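Local atomic coordinates of geranylgeranyl pyrophosphate synthase (Geoglobus acetivorans, PDB entry 5JFQ), a protein that builds geranylgeranyl diphosphate, with some farnesyl diphosphate, by adding isopentenyl diphosphate units to dimethylallyl diphosphate. Residues L54-L59 with V189-D194; E21-E26 with A66-I71; K273-G278 with Y282-A287; C144-E149 with T176-G181; K97-L102 with P106-A111. All blocks are in the same frame, centred on the assembly; numbering follows the deposited sequence.

Overall arrangement
The five contacts are spread over a nearly all-helical isoprenoid synthase fold. Interactions 1 and 2 touch each other. Ala56 packs on Ala66 and Leu190 on Ala69, although their centres lie about 19 Å apart, and their segments alternate along the chain. Interaction 4 shares helix 165-190 with interaction 1 and is nested inside the loop that interaction 1 closes. It lies nearest the middle of the chain and includes Thr176, which probably binds dimethylallyl diphosphate. Interaction 5 also falls within that loop, with its centre about 22 Å from that of interaction 4, and both reach the second subunit. Interaction 3 comes last, centred about 40 Å from interaction 2 on the opposite side of the chain's centre.

Interaction 1. Residues L54-L59 with V189-D194; sequences LSAEAL and VLFGKD
Lys193 NZ forms a salt bridge with Glu61 OE2, and the chain that carries it there lies along Leu59. CG of Lys193 sits beside its own backbone N (chi1 -43°), and the chain bends at chi2. Its CG meets Leu59 CD1 at 3.7 Å and lies 4.0 Å from Leu59 CD2. Further out, Lys193 CE approaches Leu59 CB at 4.0 Å. The two side chains run past each other in opposite directions. The lysine gives its methylenes to the leucine and its ammonium to the glutamate. A serine in place of Lys193 would probably leave Glu61 without its salt-bridge partner and the Leu59 methyls without this cover. Phe191 makes a second, looser contact. Ala56 CB lies near the plane of the ring, at its edge, 4.4 Å from Phe191 CE2. Leu190 CB sits over one face of the Phe191 ring, 3.7 Å above the plane and toward the rim. The contact joins the C-terminal ends of helices 47-58 and 165-190. Asp194 stands at the N-cap position of the next helix, 195-221, whose Val197 and Leu201 touch Leu59, while helix 305-316 packs on Leu54 and Ala58.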
# COMPACT_ATOMS: atom_id res chain seq x y z
N LEU B 54 5.51 -18.39 -17.32
CA LEU B 54 5.25 -18.88 -18.67
C LEU B 54 5.44 -17.80 -19.71
O LEU B 54 6.00 -18.05 -20.79
CB LEU B 54 3.83 -19.45 -18.76
CG LEU B 54 3.54 -20.70 -17.94
CD1 LEU B 54 2.06 -21.00 -17.96
CD2 LEU B 54 4.35 -21.87 -18.49
N SER B 55 4.96 -16.58 -19.42
CA SER B 55 5.20 -15.47 -20.33
C SER B 55 6.70 -15.24 -20.53
O SER B 55 7.15 -14.97 -21.65
CB SER B 55 4.53 -14.20 -19.82
OG SER B 55 4.99 -13.06 -20.52
N ALA B 56 7.47 -15.33 -19.44
CA ALA B 56 8.91 -15.15 -19.56
C ALA B 56 9.50 -16.18 -20.50
O ALA B 56 10.21 -15.84 -21.45
CB ALA B 56 9.57 -15.25 -18.18
N GLU B 57 9.19 -17.46 -20.27
CA GLU B 57 9.72 -18.52 -21.12
C GLU B 57 9.21 -18.40 -22.55
O GLU B 57 9.95 -18.69 -23.50
CB GLU B 57 9.37 -19.87 -20.54
CG GLU B 57 10.08 -21.00 -21.23
CD GLU B 57 9.69 -22.32 -20.65
OE1 GLU B 57 10.58 -23.17 -20.47
OE2 GLU B 57 8.48 -22.48 -20.36
N ALA B 58 7.95 -17.98 -22.73
CA ALA B 58 7.45 -17.72 -24.07
C ALA B 58 8.27 -16.63 -24.76
O ALA B 58 8.44 -16.68 -25.99
CB ALA B 58 5.98 -17.31 -24.03
N LEU B 59 8.75 -15.64 -24.01
CA LEU B 59 9.66 -14.67 -24.61
C LEU B 59 11.03 -15.25 -24.84
O LEU B 59 11.93 -14.53 -25.31
CB LEU B 59 9.75 -13.43 -23.74
CG LEU B 59 8.44 -12.65 -23.78
CD1 LEU B 59 8.47 -11.49 -22.82
CD2 LEU B 59 8.20 -12.16 -25.19
N VAL B 189 8.42 -6.31 -20.11
CA VAL B 189 8.99 -5.07 -19.60
C VAL B 189 10.37 -5.33 -19.03
O VAL B 189 11.32 -4.58 -19.30
CB VAL B 189 8.07 -4.44 -18.55
CG1 VAL B 189 8.65 -3.10 -18.10
CG2 VAL B 189 6.68 -4.28 -19.11
N LEU B 190 10.51 -6.40 -18.24
CA LEU B 190 11.76 -6.65 -17.53
C LEU B 190 12.91 -6.92 -18.50
O LEU B 190 14.05 -6.51 -18.25
CB LEU B 190 11.58 -7.82 -16.56
CG LEU B 190 10.92 -7.42 -15.23
CD1 LEU B 190 10.62 -8.61 -14.32
CD2 LEU B 190 11.79 -6.41 -14.52
N PHE B 191 12.63 -7.59 -19.62
CA PHE B 191 13.65 -8.02 -20.57
C PHE B 191 13.54 -7.29 -21.89
O PHE B 191 13.80 -7.85 -22.95
CB PHE B 191 13.56 -9.53 -20.77
CG PHE B 191 13.46 -10.26 -19.49
CD1 PHE B 191 14.20 -9.84 -18.40
CD2 PHE B 191 12.61 -11.33 -19.35
CE1 PHE B 191 14.12 -10.49 -17.19
CE2 PHE B 191 12.51 -11.99 -18.14
CZ PHE B 191 13.27 -11.56 -17.05
N GLY B 192 13.11 -6.03 -21.84
CA GLY B 192 13.30 -5.14 -22.97
C GLY B 192 12.69 -5.59 -24.27
O GLY B 192 13.13 -5.15 -25.33
N LYS B 193 11.67 -6.45 -24.24
CA LYS B 193 10.93 -6.63 -25.47
C LYS B 193 10.21 -5.32 -25.81
O LYS B 193 10.10 -4.41 -24.98
CB LYS B 193 9.96 -7.81 -25.36
CG LYS B 193 10.59 -9.03 -24.69
CD LYS B 193 11.98 -9.34 -25.25
CE LYS B 193 12.44 -10.72 -24.81
NZ LYS B 193 13.81 -11.06 -25.29
N ASP B 194 9.77 -5.19 -27.05
CA ASP B 194 9.30 -3.90 -27.53
C ASP B 194 7.80 -3.71 -27.24
O ASP B 194 7.12 -4.58 -26.68
CB ASP B 194 9.61 -3.74 -29.01
CG ASP B 194 9.11 -4.90 -29.84
OD1 ASP B 194 8.34 -4.64 -30.80
OD2 ASP B 194 9.48 -6.05 -29.54

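Interaction 2. Residues E21-E26 with A66-I71; sequences EELLKE and AIHAAI
Leu23 lays its CD1 methyl over the side of Ile71, 3.9 Å from Ile71 CG2 and 4.0 Å from Ile71 CG1. This is helix-to-helix packing in the all-alpha fold of the trans-prenyl synthases, where the end of helix 9-23 rests on the first turns of helix 67-88. The leucine and isoleucine side chains cross at a slant, and the one methyl reaches both branches of Ile71. Ile71 has CG2 anti to its backbone N and CG1 beside that N (chi1 -61°), which spreads the two branches under Leu23. Leu24 adds a second methyl. Its CD1 lies 4.2 Å from Ile71 CG2, and the two chains pass in opposite directions. CG2 of Ile71 is thus shared by two leucines from consecutive positions, although Leu24 has already left helical backbone angles. The same methyl of the first leucine, Leu23 CD1, also lies 4.1 Å from His68 ND1. Ile122 of helix 105-123 touches Leu23, Leu24 and Ile71, and so closes the cluster. Leu24 and Ile71 are buried, whereas Lys25 and Glu26 are exposed. The Lys25 side chain turns back to the helix end, where Lys25 NZ donates to Glu22 O at 2.7 Å, on a lone pair in the carbonyl plane, with a C=O...N angle of 137°.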
# COMPACT_ATOMS: atom_id res chain seq x y z
N GLU B 21 7.99 -18.94 0.21
CA GLU B 21 8.50 -19.28 1.53
C GLU B 21 9.93 -18.85 1.74
O GLU B 21 10.40 -18.83 2.88
CB GLU B 21 8.36 -20.78 1.78
CG GLU B 21 7.13 -21.05 2.62
CD GLU B 21 6.67 -22.48 2.57
OE1 GLU B 21 7.49 -23.38 2.29
OE2 GLU B 21 5.45 -22.70 2.78
N GLU B 22 10.62 -18.46 0.68
CA GLU B 22 11.97 -17.95 0.83
C GLU B 22 11.99 -16.43 0.96
O GLU B 22 12.79 -15.88 1.73
CB GLU B 22 12.83 -18.39 -0.35
CG GLU B 22 14.19 -17.78 -0.39
CD GLU B 22 14.88 -18.09 -1.70
OE1 GLU B 22 14.60 -19.17 -2.27
OE2 GLU B 22 15.68 -17.24 -2.18
N LEU B 23 11.11 -15.74 0.24
CA LEU B 23 11.04 -14.29 0.26
C LEU B 23 9.99 -13.73 1.21
O LEU B 23 10.08 -12.56 1.59
CB LEU B 23 10.75 -13.76 -1.15
CG LEU B 23 11.77 -14.09 -2.23
CD1 LEU B 23 11.20 -13.77 -3.60
CD2 LEU B 23 13.02 -13.28 -1.99
N LEU B 24 8.98 -14.51 1.60
CA LEU B 24 7.95 -13.95 2.45
C LEU B 24 7.91 -14.65 3.80
O LEU B 24 6.89 -15.21 4.21
CB LEU B 24 6.59 -14.00 1.75
CG LEU B 24 6.48 -13.00 0.59
CD1 LEU B 24 5.36 -13.38 -0.37
CD2 LEU B 24 6.32 -11.57 1.12
N LYS B 25 9.03 -14.60 4.50
CA LYS B 25 9.13 -15.27 5.78
C LYS B 25 8.21 -14.59 6.80
O LYS B 25 7.83 -13.43 6.66
CB LYS B 25 10.57 -15.25 6.27
CG LYS B 25 11.20 -16.60 6.31
CD LYS B 25 11.97 -16.88 5.02
CE LYS B 25 13.30 -16.13 5.01
NZ LYS B 25 14.19 -16.54 3.89
N GLU B 26 7.85 -15.34 7.84
CA GLU B 26 7.28 -14.70 9.02
C GLU B 26 8.40 -14.13 9.86
O GLU B 26 9.54 -14.60 9.82
CB GLU B 26 6.44 -15.68 9.83
CG GLU B 26 5.17 -16.12 9.12
CD GLU B 26 4.25 -16.93 10.01
OE1 GLU B 26 3.98 -16.48 11.15
OE2 GLU B 26 3.80 -18.01 9.57
N ALA B 66 12.51 -14.04 -13.96
CA ALA B 66 11.22 -13.38 -13.77
C ALA B 66 10.56 -13.74 -12.45
O ALA B 66 9.43 -13.31 -12.20
CB ALA B 66 10.28 -13.74 -14.93
N ILE B 67 11.25 -14.49 -11.58
CA ILE B 67 10.59 -15.03 -10.41
C ILE B 67 10.22 -13.92 -9.42
O ILE B 67 9.16 -13.98 -8.78
CB ILE B 67 11.47 -16.12 -9.76
CG1 ILE B 67 10.69 -16.84 -8.67
CG2 ILE B 67 12.73 -15.53 -9.16
CD1 ILE B 67 9.67 -17.82 -9.19
N HIS B 68 11.07 -12.89 -9.30
CA HIS B 68 10.79 -11.83 -8.34
C HIS B 68 9.52 -11.06 -8.74
O HIS B 68 8.65 -10.80 -7.90
CB HIS B 68 12.00 -10.90 -8.21
CG HIS B 68 13.21 -11.55 -7.60
ND1 HIS B 68 13.45 -11.56 -6.24
CD2 HIS B 68 14.25 -12.22 -8.16
CE1 HIS B 68 14.58 -12.21 -5.99
NE2 HIS B 68 15.07 -12.62 -7.14
N ALA B 69 9.38 -10.74 -10.03
CA ALA B 69 8.13 -10.17 -10.52
C ALA B 69 6.97 -11.14 -10.36
O ALA B 69 5.82 -10.71 -10.16
CB ALA B 69 8.29 -9.79 -11.98
N ALA B 70 7.21 -12.45 -10.46
CA ALA B 70 6.12 -13.38 -10.20
C ALA B 70 5.72 -13.32 -8.73
O ALA B 70 4.53 -13.21 -8.41
CB ALA B 70 6.52 -14.79 -10.61
N ILE B 71 6.69 -13.38 -7.83
CA ILE B 71 6.36 -13.28 -6.42
C ILE B 71 5.76 -11.92 -6.11
O ILE B 71 4.83 -11.81 -5.29
CB ILE B 71 7.61 -13.59 -5.57
CG1 ILE B 71 8.09 -15.01 -5.87
CG2 ILE B 71 7.34 -13.42 -4.07
CD1 ILE B 71 6.97 -16.04 -5.84

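Interaction 3. Residues K273-G278 with Y282-A287; sequences KLFDCG and YARERA
Arg284 reaches back from helix 280-298 to Phe275 on helix 264-276, and its chain closes on the ring step by step. The two are consecutive helices joined by a short turn at the surface of the all-alpha fold. The arginine leaves CB with CG beside its backbone N, and a bend at chi2 (103°) turns the rest toward the ring. Arg284 CG is still 7.3 Å from Phe275 CE2; Arg284 CD is 5.9 Å and Arg284 NE 5.0 Å from Phe275 CE2. Touching begins only at the guanidinium. Arg284 CZ lies 4.2 Å from Phe275 CE2, and Arg284 NH2 is at 3.8 Å from the same carbon. NH2 lies in the plane of the ring, at its edge, and the two planes are turned 68° apart. The guanidinium therefore does not stack over the ring face, and no cation-pi geometry results. Leu218 of helix 195-221 packs on Arg284, and Ile221 of the same helix on Phe275. The turn itself depends on Gly278, whose positive phi (80°) would press a CB against the carbonyl O of Cys277. Tyr282 takes its ring away from the turn, and its OH makes a weak hydrogen bond with Glu165. Its CB stays behind, with Tyr282 CB 4.1 Å from Gly278 O.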
# COMPACT_ATOMS: atom_id res chain seq x y z
N LYS B 273 -35.16 -18.15 -14.07
CA LYS B 273 -35.25 -16.98 -14.94
C LYS B 273 -33.94 -16.77 -15.69
O LYS B 273 -33.91 -16.72 -16.92
CB LYS B 273 -35.63 -15.75 -14.11
N LEU B 274 -32.82 -16.74 -14.95
CA LEU B 274 -31.57 -16.24 -15.49
C LEU B 274 -31.05 -17.10 -16.64
O LEU B 274 -30.58 -16.57 -17.66
CB LEU B 274 -30.54 -16.13 -14.37
CG LEU B 274 -29.52 -15.00 -14.52
CD1 LEU B 274 -28.81 -14.70 -13.20
CD2 LEU B 274 -28.51 -15.34 -15.60
N PHE B 275 -31.12 -18.43 -16.50
CA PHE B 275 -30.76 -19.30 -17.61
C PHE B 275 -31.60 -18.99 -18.85
O PHE B 275 -31.07 -18.77 -19.94
CB PHE B 275 -30.93 -20.76 -17.20
CG PHE B 275 -29.69 -21.36 -16.62
CD1 PHE B 275 -29.63 -21.69 -15.27
CD2 PHE B 275 -28.58 -21.59 -17.41
CE1 PHE B 275 -28.49 -22.25 -14.74
CE2 PHE B 275 -27.44 -22.15 -16.88
CZ PHE B 275 -27.39 -22.48 -15.55
N ASP B 276 -32.93 -18.94 -18.67
CA ASP B 276 -33.89 -18.75 -19.76
C ASP B 276 -33.93 -17.33 -20.30
O ASP B 276 -34.52 -17.12 -21.37
CB ASP B 276 -35.30 -19.13 -19.30
CG ASP B 276 -35.40 -20.54 -18.75
OD1 ASP B 276 -35.90 -20.70 -17.61
OD2 ASP B 276 -34.98 -21.49 -19.44
N CYS B 277 -33.37 -16.35 -19.60
CA CYS B 277 -33.36 -14.97 -20.08
C CYS B 277 -32.74 -14.85 -21.46
O CYS B 277 -33.13 -13.99 -22.26
CB CYS B 277 -32.60 -14.07 -19.13
SG CYS B 277 -33.32 -13.95 -17.52
N GLY B 278 -31.77 -15.70 -21.75
CA GLY B 278 -30.78 -15.29 -22.71
C GLY B 278 -29.79 -14.41 -21.98
O GLY B 278 -29.47 -13.31 -22.43
N TYR B 282 -25.33 -15.57 -22.60
CA TYR B 282 -24.58 -14.36 -22.92
C TYR B 282 -23.25 -14.34 -22.18
O TYR B 282 -22.20 -14.02 -22.76
CB TYR B 282 -25.41 -13.12 -22.59
CG TYR B 282 -24.87 -11.85 -23.20
CD1 TYR B 282 -25.28 -11.44 -24.47
CD2 TYR B 282 -23.94 -11.05 -22.53
CE1 TYR B 282 -24.79 -10.27 -25.05
CE2 TYR B 282 -23.45 -9.88 -23.11
CZ TYR B 282 -23.88 -9.50 -24.37
OH TYR B 282 -23.39 -8.35 -24.96
N ALA B 283 -23.26 -14.74 -20.90
CA ALA B 283 -22.05 -14.71 -20.10
C ALA B 283 -21.02 -15.71 -20.61
O ALA B 283 -19.87 -15.34 -20.88
CB ALA B 283 -22.39 -14.98 -18.63
N ARG B 284 -21.40 -16.99 -20.73
CA ARG B 284 -20.48 -17.98 -21.30
C ARG B 284 -19.95 -17.51 -22.65
O ARG B 284 -18.75 -17.57 -22.92
CB ARG B 284 -21.18 -19.34 -21.46
CG ARG B 284 -21.22 -20.22 -20.22
CD ARG B 284 -22.60 -20.17 -19.60
NE ARG B 284 -22.86 -21.24 -18.64
CZ ARG B 284 -23.75 -22.21 -18.82
NH1 ARG B 284 -24.48 -22.25 -19.93
NH2 ARG B 284 -23.93 -23.14 -17.88
N GLU B 285 -20.85 -17.01 -23.51
CA GLU B 285 -20.45 -16.55 -24.83
C GLU B 285 -19.52 -15.35 -24.72
O GLU B 285 -18.44 -15.33 -25.32
CB GLU B 285 -21.68 -16.21 -25.67
N ARG B 286 -19.92 -14.33 -23.96
CA ARG B 286 -19.09 -13.14 -23.82
C ARG B 286 -17.77 -13.47 -23.14
O ARG B 286 -16.72 -12.94 -23.51
CB ARG B 286 -19.83 -12.06 -23.05
CG ARG B 286 -19.21 -10.69 -23.18
CD ARG B 286 -19.63 -10.02 -24.47
NE ARG B 286 -19.30 -8.60 -24.44
CZ ARG B 286 -19.83 -7.68 -25.24
N ALA B 287 -17.80 -14.36 -22.14
CA ALA B 287 -16.55 -14.85 -21.54
C ALA B 287 -15.67 -15.52 -22.59
O ALA B 287 -14.45 -15.30 -22.62
CB ALA B 287 -16.84 -15.82 -20.40

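Interaction 4. Residues C144-E149 with T176-G181; sequences CVEICE and TGVLIG
Val178 and Leu179 meet Glu146 and Ile147 where helices 165-190 and 130-159 run antiparallel, their local axes 8.8 Å apart at 161°. The segment opens at Thr176, which probably binds dimethylallyl diphosphate, as in relatives. Its side chain points away from the contact, and OG1 makes weak hydrogen bonds with Gln213 and Val172 O. Its backbone is nevertheless close to the partner helix, with Thr176 CA 7.0 Å from Ile147 CA. Gly177 follows, and its O takes the backbone bond from Gly181 N. Val178 is the first residue to touch. Its CG1 lies 3.8 Å from Glu146 OE1, with the two side chains crossing at about a right angle. That carboxylate oxygen has its polar need met by a salt bridge from Arg173, earlier on the valine's own helix. The other branch, Val178 CG2, is 4.1 Å from Ile147 CG1, and the two chains lie alongside, pointing opposite ways. Leu179 comes next. Its CB meets Ile147 CD1 at 3.8 Å. Leu179 CG is anti to its backbone N (chi1 -166°), and Leu179 CD2 reaches Ile147 CD1 at 4.1 Å. The helix is kinked here, for the N atoms of Leu179 and Ile180 lack the usual bond to the turn before. Leu179 also packs on Arg48 and His77, both probably binding isopentenyl diphosphate. Helices 47-58 and 67-88 thus flank the contact, while the other side of helix 130-159 faces the second subunit, where Glu149 OE2 is hydrogen-bonded to Tyr33 OH of that subunit.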
# COMPACT_ATOMS: atom_id res chain seq x y z
N CYS B 144 -1.75 -1.11 -9.54
CA CYS B 144 -2.30 -1.09 -8.20
C CYS B 144 -3.28 0.07 -8.01
O CYS B 144 -4.30 -0.07 -7.34
CB CYS B 144 -1.17 -1.03 -7.18
SG CYS B 144 -0.17 -2.55 -7.11
N VAL B 145 -2.98 1.23 -8.60
CA VAL B 145 -3.93 2.33 -8.55
C VAL B 145 -5.24 1.91 -9.20
O VAL B 145 -6.32 2.21 -8.69
CB VAL B 145 -3.35 3.59 -9.22
CG1 VAL B 145 -4.40 4.67 -9.33
CG2 VAL B 145 -2.13 4.10 -8.44
N GLU B 146 -5.15 1.18 -10.31
CA GLU B 146 -6.36 0.83 -11.05
C GLU B 146 -7.18 -0.22 -10.32
O GLU B 146 -8.41 -0.13 -10.30
CB GLU B 146 -6.00 0.38 -12.46
CG GLU B 146 -5.58 1.52 -13.35
CD GLU B 146 -6.02 1.32 -14.78
OE1 GLU B 146 -5.28 0.67 -15.55
OE2 GLU B 146 -7.13 1.79 -15.14
N ILE B 147 -6.53 -1.22 -9.72
CA ILE B 147 -7.26 -2.17 -8.88
C ILE B 147 -8.06 -1.43 -7.81
O ILE B 147 -9.22 -1.75 -7.55
CB ILE B 147 -6.30 -3.19 -8.23
CG1 ILE B 147 -5.42 -3.86 -9.29
CG2 ILE B 147 -7.08 -4.22 -7.42
CD1 ILE B 147 -4.57 -4.96 -8.72
N CYS B 148 -7.44 -0.43 -7.18
CA CYS B 148 -8.15 0.39 -6.20
C CYS B 148 -9.30 1.14 -6.86
O CYS B 148 -10.41 1.22 -6.32
CB CYS B 148 -7.19 1.37 -5.53
SG CYS B 148 -5.85 0.62 -4.59
N GLU B 149 -9.03 1.73 -8.03
CA GLU B 149 -10.10 2.36 -8.79
C GLU B 149 -11.20 1.36 -9.11
O GLU B 149 -12.39 1.68 -9.01
CB GLU B 149 -9.53 2.98 -10.06
CG GLU B 149 -8.60 4.17 -9.82
CD GLU B 149 -8.05 4.76 -11.10
OE1 GLU B 149 -8.24 4.14 -12.17
OE2 GLU B 149 -7.43 5.85 -11.06
N THR B 176 -9.82 -7.02 -11.66
CA THR B 176 -9.10 -8.28 -11.75
C THR B 176 -8.31 -8.46 -13.04
O THR B 176 -7.49 -9.39 -13.10
CB THR B 176 -10.08 -9.45 -11.56
OG1 THR B 176 -11.10 -9.38 -12.56
CG2 THR B 176 -10.74 -9.41 -10.16
N GLY B 177 -8.47 -7.59 -14.03
CA GLY B 177 -7.84 -7.77 -15.32
C GLY B 177 -6.41 -7.28 -15.42
O GLY B 177 -5.51 -8.04 -15.84
N VAL B 178 -6.16 -6.02 -15.04
CA VAL B 178 -4.82 -5.45 -15.21
C VAL B 178 -3.80 -6.22 -14.40
O VAL B 178 -2.67 -6.43 -14.86
CB VAL B 178 -4.79 -3.94 -14.87
CG1 VAL B 178 -5.54 -3.12 -15.91
CG2 VAL B 178 -5.27 -3.68 -13.43
N LEU B 179 -4.14 -6.67 -13.19
CA LEU B 179 -3.17 -7.48 -12.48
C LEU B 179 -2.88 -8.76 -13.25
O LEU B 179 -1.77 -9.31 -13.15
CB LEU B 179 -3.62 -7.81 -11.06
CG LEU B 179 -2.48 -8.36 -10.19
CD1 LEU B 179 -1.37 -7.35 -10.12
CD2 LEU B 179 -2.95 -8.71 -8.80
N ILE B 180 -3.84 -9.25 -14.03
CA ILE B 180 -3.53 -10.40 -14.86
C ILE B 180 -2.80 -9.98 -16.11
O ILE B 180 -1.92 -10.70 -16.59
CB ILE B 180 -4.81 -11.19 -15.19
CG1 ILE B 180 -5.53 -11.53 -13.88
CG2 ILE B 180 -4.44 -12.45 -15.94
CD1 ILE B 180 -6.75 -12.42 -14.03
N GLY B 181 -3.10 -8.79 -16.64
CA GLY B 181 -2.34 -8.27 -17.77
C GLY B 181 -0.86 -8.07 -17.46
O GLY B 181 0.01 -8.43 -18.25

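Interaction 5. Residues K97-L102 with P106-A111; sequences KTVHTL and PTAILA
The imidazole of His100, whose CB packs on Ala108, carries Thr101 CG2 over the centre of one face, 4.1 Å above the plane. Its NE2 makes a weak hydrogen bond with Asp90 O. Two consecutive helices meet at a short turn: helix 99-103 follows a two-stranded hairpin and leads into the long helix 105-123. Across the turn the backbones come close, with His100 CA 4.9 Å from Ala108 CA. Ala108 CB fills the space between them. It lies 3.6 Å from His100 CA and 3.7 Å from His100 CB. The histidine ring itself leads away from Ala108, because CG stands between the backbone N and the carbonyl carbon (chi1 61°). Val99 supplies the second contact. Its CG1, anti to the backbone N, meets Ala108 CB at 3.9 Å. Ala35 of helix 30-36 covers Val99 and Ala111, and Ile86 of helix 67-88 packs on His100 and Ala108. The His100 side chain is about 7 Å from that of Asp88, a probable magnesium ligand, which places the turn near the probable metal site. Toward the dimer interface, Ile109 and Leu110 pack on Met87 of the second subunit. Thr98 stands at the N-cap of the short helix. Its carbonyl O accepts from two donors, Leu102 N at 3.2 Å and Thr101 OG1, which sits 35° above the carbonyl plane at a C=O...O angle of 118°.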
# COMPACT_ATOMS: atom_id res chain seq x y z
N LYS B 97 -10.84 -18.80 7.38
CA LYS B 97 -11.44 -17.59 7.90
C LYS B 97 -10.67 -16.38 7.37
O LYS B 97 -9.47 -16.46 7.11
CB LYS B 97 -11.41 -17.61 9.43
N THR B 98 -11.38 -15.27 7.17
CA THR B 98 -10.69 -14.11 6.63
C THR B 98 -9.77 -13.49 7.67
O THR B 98 -9.90 -13.72 8.89
CB THR B 98 -11.65 -13.03 6.12
OG1 THR B 98 -12.57 -12.64 7.15
CG2 THR B 98 -12.38 -13.50 4.87
N VAL B 99 -8.82 -12.70 7.17
CA VAL B 99 -7.78 -12.14 8.00
C VAL B 99 -8.37 -11.16 9.01
O VAL B 99 -7.98 -11.16 10.19
CB VAL B 99 -6.71 -11.46 7.12
CG1 VAL B 99 -5.72 -10.68 7.97
CG2 VAL B 99 -6.02 -12.50 6.25
N HIS B 100 -9.30 -10.32 8.59
CA HIS B 100 -9.83 -9.38 9.56
C HIS B 100 -10.63 -10.09 10.64
O HIS B 100 -10.75 -9.57 11.75
CB HIS B 100 -10.66 -8.29 8.86
CG HIS B 100 -11.84 -8.79 8.10
ND1 HIS B 100 -13.13 -8.42 8.41
CD2 HIS B 100 -11.93 -9.61 7.02
CE1 HIS B 100 -13.96 -8.99 7.55
NE2 HIS B 100 -13.26 -9.72 6.70
N THR B 101 -11.14 -11.29 10.36
CA THR B 101 -11.90 -11.96 11.41
C THR B 101 -10.97 -12.60 12.44
O THR B 101 -11.25 -12.53 13.64
CB THR B 101 -12.89 -12.97 10.79
OG1 THR B 101 -12.23 -13.80 9.84
CG2 THR B 101 -13.99 -12.22 10.06
N LEU B 102 -9.86 -13.18 12.00
CA LEU B 102 -8.96 -13.82 12.96
C LEU B 102 -8.14 -12.81 13.75
O LEU B 102 -7.79 -13.07 14.91
CB LEU B 102 -8.00 -14.76 12.24
CG LEU B 102 -8.66 -15.95 11.61
CD1 LEU B 102 -7.69 -16.52 10.62
CD2 LEU B 102 -8.95 -16.94 12.71
N PRO B 106 -7.82 -3.53 12.12
CA PRO B 106 -6.54 -2.82 12.02
C PRO B 106 -5.37 -3.72 11.64
O PRO B 106 -4.59 -3.35 10.74
CB PRO B 106 -6.39 -2.19 13.42
CG PRO B 106 -7.38 -2.87 14.28
CD PRO B 106 -8.50 -3.23 13.39
N THR B 107 -5.22 -4.89 12.26
CA THR B 107 -4.12 -5.76 11.85
C THR B 107 -4.27 -6.22 10.41
O THR B 107 -3.29 -6.29 9.67
CB THR B 107 -4.00 -6.96 12.79
OG1 THR B 107 -3.75 -6.51 14.12
CG2 THR B 107 -2.86 -7.87 12.35
N ALA B 108 -5.50 -6.53 9.99
CA ALA B 108 -5.74 -6.86 8.59
C ALA B 108 -5.29 -5.73 7.67
O ALA B 108 -4.69 -5.98 6.62
CB ALA B 108 -7.22 -7.15 8.35
N ILE B 109 -5.59 -4.49 8.03
CA ILE B 109 -5.13 -3.37 7.22
C ILE B 109 -3.61 -3.36 7.14
O ILE B 109 -3.03 -3.34 6.05
CB ILE B 109 -5.70 -2.05 7.75
CG1 ILE B 109 -7.23 -2.05 7.60
CG2 ILE B 109 -5.05 -0.86 7.03
CD1 ILE B 109 -7.92 -0.89 8.28
N LEU B 110 -2.95 -3.41 8.30
CA LEU B 110 -1.49 -3.42 8.32
C LEU B 110 -0.92 -4.63 7.60
O LEU B 110 0.17 -4.54 7.02
CB LEU B 110 -0.95 -3.39 9.76
CG LEU B 110 -1.23 -2.15 10.62
CD1 LEU B 110 -0.80 -2.33 12.09
CD2 LEU B 110 -0.64 -0.89 10.00
N ALA B 111 -1.61 -5.77 7.63
CA ALA B 111 -1.06 -6.95 6.98
C ALA B 111 -0.99 -6.73 5.47
O ALA B 111 0.06 -6.95 4.85
CB ALA B 111 -1.87 -8.19 7.32